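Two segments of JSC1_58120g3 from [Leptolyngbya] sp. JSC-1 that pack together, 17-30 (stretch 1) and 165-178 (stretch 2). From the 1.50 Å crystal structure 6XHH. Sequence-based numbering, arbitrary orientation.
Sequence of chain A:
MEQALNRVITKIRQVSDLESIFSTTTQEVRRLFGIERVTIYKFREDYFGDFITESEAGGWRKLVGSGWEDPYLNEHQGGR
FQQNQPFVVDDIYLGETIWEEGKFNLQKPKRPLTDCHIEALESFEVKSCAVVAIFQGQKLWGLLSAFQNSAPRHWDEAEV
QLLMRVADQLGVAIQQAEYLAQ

Stretch 1, residues 17-30: DLESIFSTTTQEVR
Stretch 2, residues 165-178: RVADQLGVAIQQAE

Two α-helices, 18-30 and 165-178, pack antiparallel (172° between axes, 10.5 Å at closest approach) and bury 400 Å² in total through side-chain packing, with no hydrogen bond between them. Phi/psi stay near -63/-42 in both helices, loosening to -72/-28 at Glu178. CA-CA register is Leu18-Ala177 6.9 Å, Phe22-Leu170 7.4 Å and Thr25-Val166 7.8 Å. Asp17 (phi/psi -84/156, chi1 p) caps the first helix: its OD2 accepts from Ser20 N at 2.9 Å and its OD1 from Ser20 OG at 2.6 Å. Leu18 (t, p) points toward the partner at its C-terminal end, where its two methyls rest against the small side chains of Ala173 and Ala177: CD1 lies 3.9 Å from Ala173 CB and 3.7 Å from Ala173 O, while CD2 lies 4.0 Å from Ala177 CB. One turn on, Ile21 (m, t) sets CD1 3.9 Å from Ala173 CB and CG2 4.2 Å from Leu170 CD2. Phe22 (m, chi2 11°) leaves the backbone sideways, but its ring reaches inward: CZ is 3.8 Å from Ile174 CG1, which sits at the ring edge, and CD1 is 3.7 Å from Leu170 CD2. Leu170 (m, t) likewise starts sideways and brings its end nearer; Ile174 is m, t. Thr24, out of the partner's reach like Ser20, Ser23 and Gln27, donates from OG1 to Ser20 O at 2.9 Å. Thr25 (m) is buried, yet its hydroxyl is satisfied within its own helix, OG1 donating to Ile21 O at 2.7 Å. The same rotamer sets its methyl CG2 3.5 Å from Val166 CG1, while OG1 lies 3.5 Å from Leu170 CD2. Val29 (t) closes the row one turn later, CG2 3.9 Å from CG1 of Val166 (t), so that this valine touches two successive turns. Also clear of the contact, Arg165 NE forms a salt bridge with Asp168 OD2 at 2.9 Å.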

# COMPACT_ATOMS: atom_id res chain seq x y z
N ASP A 17 -4.33 -3.94 20.62
CA ASP A 17 -5.27 -3.01 20.03
C ASP A 17 -4.94 -2.74 18.56
O ASP A 17 -3.79 -2.88 18.12
CB ASP A 17 -5.26 -1.69 20.80
CG ASP A 17 -3.96 -0.96 20.64
OD1 ASP A 17 -2.96 -1.39 21.24
OD2 ASP A 17 -3.94 0.04 19.89
N LEU A 18 -5.96 -2.32 17.82
CA LEU A 18 -5.82 -2.14 16.38
C LEU A 18 -4.83 -1.02 16.05
O LEU A 18 -4.12 -1.11 15.04
CB LEU A 18 -7.19 -1.85 15.76
CG LEU A 18 -7.29 -1.98 14.24
CD1 LEU A 18 -6.98 -3.39 13.78
CD2 LEU A 18 -8.68 -1.57 13.76
N GLU A 19 -4.76 0.02 16.87
CA GLU A 19 -3.81 1.10 16.58
C GLU A 19 -2.37 0.61 16.70
O GLU A 19 -1.52 0.96 15.87
CB GLU A 19 -4.06 2.28 17.51
CG GLU A 19 -3.06 3.40 17.33
CD GLU A 19 -3.29 4.56 18.30
OE1 GLU A 19 -4.24 4.48 19.10
OE2 GLU A 19 -2.51 5.53 18.26
N SER A 20 -2.07 -0.21 17.71
CA SER A 20 -0.74 -0.79 17.83
C SER A 20 -0.44 -1.72 16.66
O SER A 20 0.69 -1.76 16.17
CB SER A 20 -0.60 -1.53 19.16
OG SER A 20 -0.64 -0.64 20.26
N ILE A 21 -1.44 -2.49 16.23
CA ILE A 21 -1.27 -3.38 15.08
C ILE A 21 -0.89 -2.58 13.83
O ILE A 21 0.04 -2.95 13.10
CB ILE A 21 -2.55 -4.20 14.84
CG1 ILE A 21 -2.76 -5.16 16.01
CG2 ILE A 21 -2.48 -4.95 13.52
CD1 ILE A 21 -3.95 -6.08 15.85
N PHE A 22 -1.60 -1.48 13.58
CA PHE A 22 -1.30 -0.63 12.44
C PHE A 22 0.12 -0.08 12.52
O PHE A 22 0.86 -0.10 11.53
CB PHE A 22 -2.30 0.52 12.36
CG PHE A 22 -3.63 0.14 11.80
CD1 PHE A 22 -3.97 -1.19 11.61
CD2 PHE A 22 -4.55 1.12 11.47
CE1 PHE A 22 -5.21 -1.53 11.09
CE2 PHE A 22 -5.78 0.80 10.95
CZ PHE A 22 -6.12 -0.53 10.77
N SER A 23 0.50 0.44 13.68
CA SER A 23 1.82 1.06 13.80
C SER A 23 2.93 0.03 13.65
O SER A 23 3.91 0.25 12.93
CB SER A 23 1.94 1.77 15.15
OG SER A 23 1.10 2.91 15.19
N THR A 24 2.79 -1.12 14.33
CA THR A 24 3.76 -2.19 14.18
C THR A 24 3.86 -2.66 12.74
O THR A 24 4.97 -2.93 12.24
CB THR A 24 3.36 -3.35 15.09
OG1 THR A 24 3.35 -2.90 16.44
CG2 THR A 24 4.34 -4.50 14.96
N THR A 25 2.73 -2.77 12.05
CA THR A 25 2.73 -3.23 10.67
C THR A 25 3.51 -2.28 9.76
O THR A 25 4.41 -2.71 9.02
CB THR A 25 1.30 -3.40 10.17
OG1 THR A 25 0.65 -4.40 10.96
CG2 THR A 25 1.30 -3.84 8.73
N THR A 26 3.21 -0.98 9.84
CA THR A 26 3.91 -0.04 8.96
C THR A 26 5.41 -0.01 9.27
O THR A 26 6.24 0.05 8.36
CB THR A 26 3.31 1.37 9.04
OG1 THR A 26 3.33 1.85 10.38
CG2 THR A 26 1.89 1.41 8.52
N GLN A 27 5.77 -0.07 10.57
CA GLN A 27 7.17 -0.08 10.96
C GLN A 27 7.89 -1.31 10.44
O GLN A 27 9.00 -1.21 9.91
CB GLN A 27 7.28 -0.01 12.49
CG GLN A 27 6.83 1.31 13.11
CD GLN A 27 7.32 1.51 14.54
OE1 GLN A 27 8.31 0.91 14.98
NE2 GLN A 27 6.62 2.35 15.29
N GLU A 28 7.28 -2.48 10.60
CA GLU A 28 7.97 -3.71 10.22
C GLU A 28 8.13 -3.82 8.71
O GLU A 28 9.19 -4.23 8.22
CB GLU A 28 7.22 -4.92 10.77
CG GLU A 28 7.22 -5.01 12.27
CD GLU A 28 8.60 -4.87 12.86
OE1 GLU A 28 9.55 -5.46 12.30
OE2 GLU A 28 8.73 -4.17 13.88
N VAL A 29 7.10 -3.46 7.95
CA VAL A 29 7.23 -3.48 6.50
C VAL A 29 8.28 -2.48 6.03
O VAL A 29 9.07 -2.78 5.11
CB VAL A 29 5.87 -3.22 5.83
CG1 VAL A 29 6.06 -3.04 4.33
CG2 VAL A 29 4.91 -4.38 6.12
N ARG A 30 8.32 -1.28 6.62
CA ARG A 30 9.30 -0.28 6.20
C ARG A 30 10.72 -0.76 6.45
O ARG A 30 11.60 -0.63 5.59
CB ARG A 30 9.05 1.05 6.92
CG ARG A 30 9.72 2.24 6.20
CD ARG A 30 10.13 3.38 7.14
NE ARG A 30 10.92 2.89 8.27
CZ ARG A 30 12.19 2.51 8.21
NH1 ARG A 30 12.80 2.07 9.30
NH2 ARG A 30 12.87 2.55 7.06
N ARG A 165 -0.00 -10.26 1.52
CA ARG A 165 -0.24 -11.11 2.68
C ARG A 165 -0.29 -10.30 3.96
O ARG A 165 -1.08 -10.60 4.86
CB ARG A 165 0.84 -12.19 2.79
CG ARG A 165 0.89 -13.17 1.63
CD ARG A 165 -0.40 -13.96 1.50
NE ARG A 165 -1.42 -13.25 0.74
CZ ARG A 165 -1.34 -12.98 -0.56
NH1 ARG A 165 -0.28 -13.35 -1.26
NH2 ARG A 165 -2.33 -12.33 -1.17
N VAL A 166 0.56 -9.27 4.06
CA VAL A 166 0.50 -8.38 5.21
C VAL A 166 -0.83 -7.65 5.25
O VAL A 166 -1.46 -7.52 6.31
CB VAL A 166 1.69 -7.41 5.18
CG1 VAL A 166 1.54 -6.36 6.28
CG2 VAL A 166 3.00 -8.17 5.35
N ALA A 167 -1.29 -7.17 4.10
CA ALA A 167 -2.59 -6.52 4.04
C ALA A 167 -3.71 -7.49 4.44
O ALA A 167 -4.68 -7.10 5.09
CB ALA A 167 -2.83 -5.94 2.65
N ASP A 168 -3.58 -8.75 4.04
CA ASP A 168 -4.50 -9.78 4.51
C ASP A 168 -4.55 -9.81 6.04
O ASP A 168 -5.63 -9.85 6.64
CB ASP A 168 -4.09 -11.14 3.97
CG ASP A 168 -4.43 -11.33 2.50
OD1 ASP A 168 -5.22 -10.53 1.95
OD2 ASP A 168 -3.90 -12.29 1.91
N GLN A 169 -3.38 -9.82 6.68
CA GLN A 169 -3.32 -9.84 8.14
C GLN A 169 -3.96 -8.60 8.74
O GLN A 169 -4.71 -8.68 9.72
CB GLN A 169 -1.87 -9.97 8.59
CG GLN A 169 -1.23 -11.29 8.24
CD GLN A 169 -2.12 -12.46 8.63
OE1 GLN A 169 -2.40 -12.67 9.80
NE2 GLN A 169 -2.58 -13.21 7.63
N LEU A 170 -3.68 -7.43 8.16
CA LEU A 170 -4.35 -6.21 8.59
C LEU A 170 -5.86 -6.35 8.47
O LEU A 170 -6.60 -5.99 9.39
CB LEU A 170 -3.87 -5.03 7.74
CG LEU A 170 -2.49 -4.45 8.06
CD1 LEU A 170 -2.15 -3.40 7.01
CD2 LEU A 170 -2.46 -3.85 9.46
N GLY A 171 -6.33 -6.88 7.34
CA GLY A 171 -7.77 -7.03 7.15
C GLY A 171 -8.40 -7.94 8.18
O GLY A 171 -9.49 -7.66 8.67
N VAL A 172 -7.73 -9.04 8.50
CA VAL A 172 -8.22 -9.95 9.54
C VAL A 172 -8.27 -9.24 10.89
O VAL A 172 -9.23 -9.39 11.65
CB VAL A 172 -7.33 -11.21 9.59
CG1 VAL A 172 -7.73 -12.09 10.75
CG2 VAL A 172 -7.45 -11.99 8.28
N ALA A 173 -7.25 -8.43 11.19
CA ALA A 173 -7.26 -7.67 12.43
C ALA A 173 -8.39 -6.65 12.47
O ALA A 173 -9.04 -6.46 13.51
CB ALA A 173 -5.90 -6.99 12.63
N ILE A 174 -8.65 -5.99 11.34
CA ILE A 174 -9.76 -5.03 11.27
C ILE A 174 -11.09 -5.75 11.42
O ILE A 174 -12.00 -5.26 12.09
CB ILE A 174 -9.71 -4.24 9.95
CG1 ILE A 174 -8.44 -3.39 9.87
CG2 ILE A 174 -10.94 -3.36 9.80
CD1 ILE A 174 -8.03 -3.07 8.43
N GLN A 175 -11.23 -6.91 10.76
CA GLN A 175 -12.45 -7.69 10.88
C GLN A 175 -12.69 -8.10 12.32
O GLN A 175 -13.81 -7.96 12.84
CB GLN A 175 -12.35 -8.91 9.96
CG GLN A 175 -13.62 -9.72 9.82
CD GLN A 175 -13.42 -10.92 8.91
OE1 GLN A 175 -12.45 -11.66 9.05
NE2 GLN A 175 -14.32 -11.10 7.95
N GLN A 176 -11.65 -8.60 13.00
CA GLN A 176 -11.80 -9.06 14.38
C GLN A 176 -12.06 -7.90 15.33
O GLN A 176 -12.75 -8.08 16.34
CB GLN A 176 -10.56 -9.84 14.80
CG GLN A 176 -10.59 -10.36 16.23
CD GLN A 176 -11.62 -11.45 16.44
OE1 GLN A 176 -12.14 -12.02 15.49
NE2 GLN A 176 -11.94 -11.73 17.70
N ALA A 177 -11.53 -6.71 15.03
CA ALA A 177 -11.81 -5.55 15.86
C ALA A 177 -13.25 -5.07 15.66
O ALA A 177 -13.88 -4.59 16.61
CB ALA A 177 -10.82 -4.42 15.54
N GLU A 178 -13.77 -5.18 14.44
CA GLU A 178 -15.16 -4.80 14.20
C GLU A 178 -16.12 -5.82 14.81
O GLU A 178 -17.25 -5.46 15.17
CB GLU A 178 -15.41 -4.66 12.70
CG GLU A 178 -15.15 -3.26 12.18
CD GLU A 178 -16.41 -2.43 12.14
OE1 GLU A 178 -17.20 -2.58 11.19
OE2 GLU A 178 -16.62 -1.61 13.07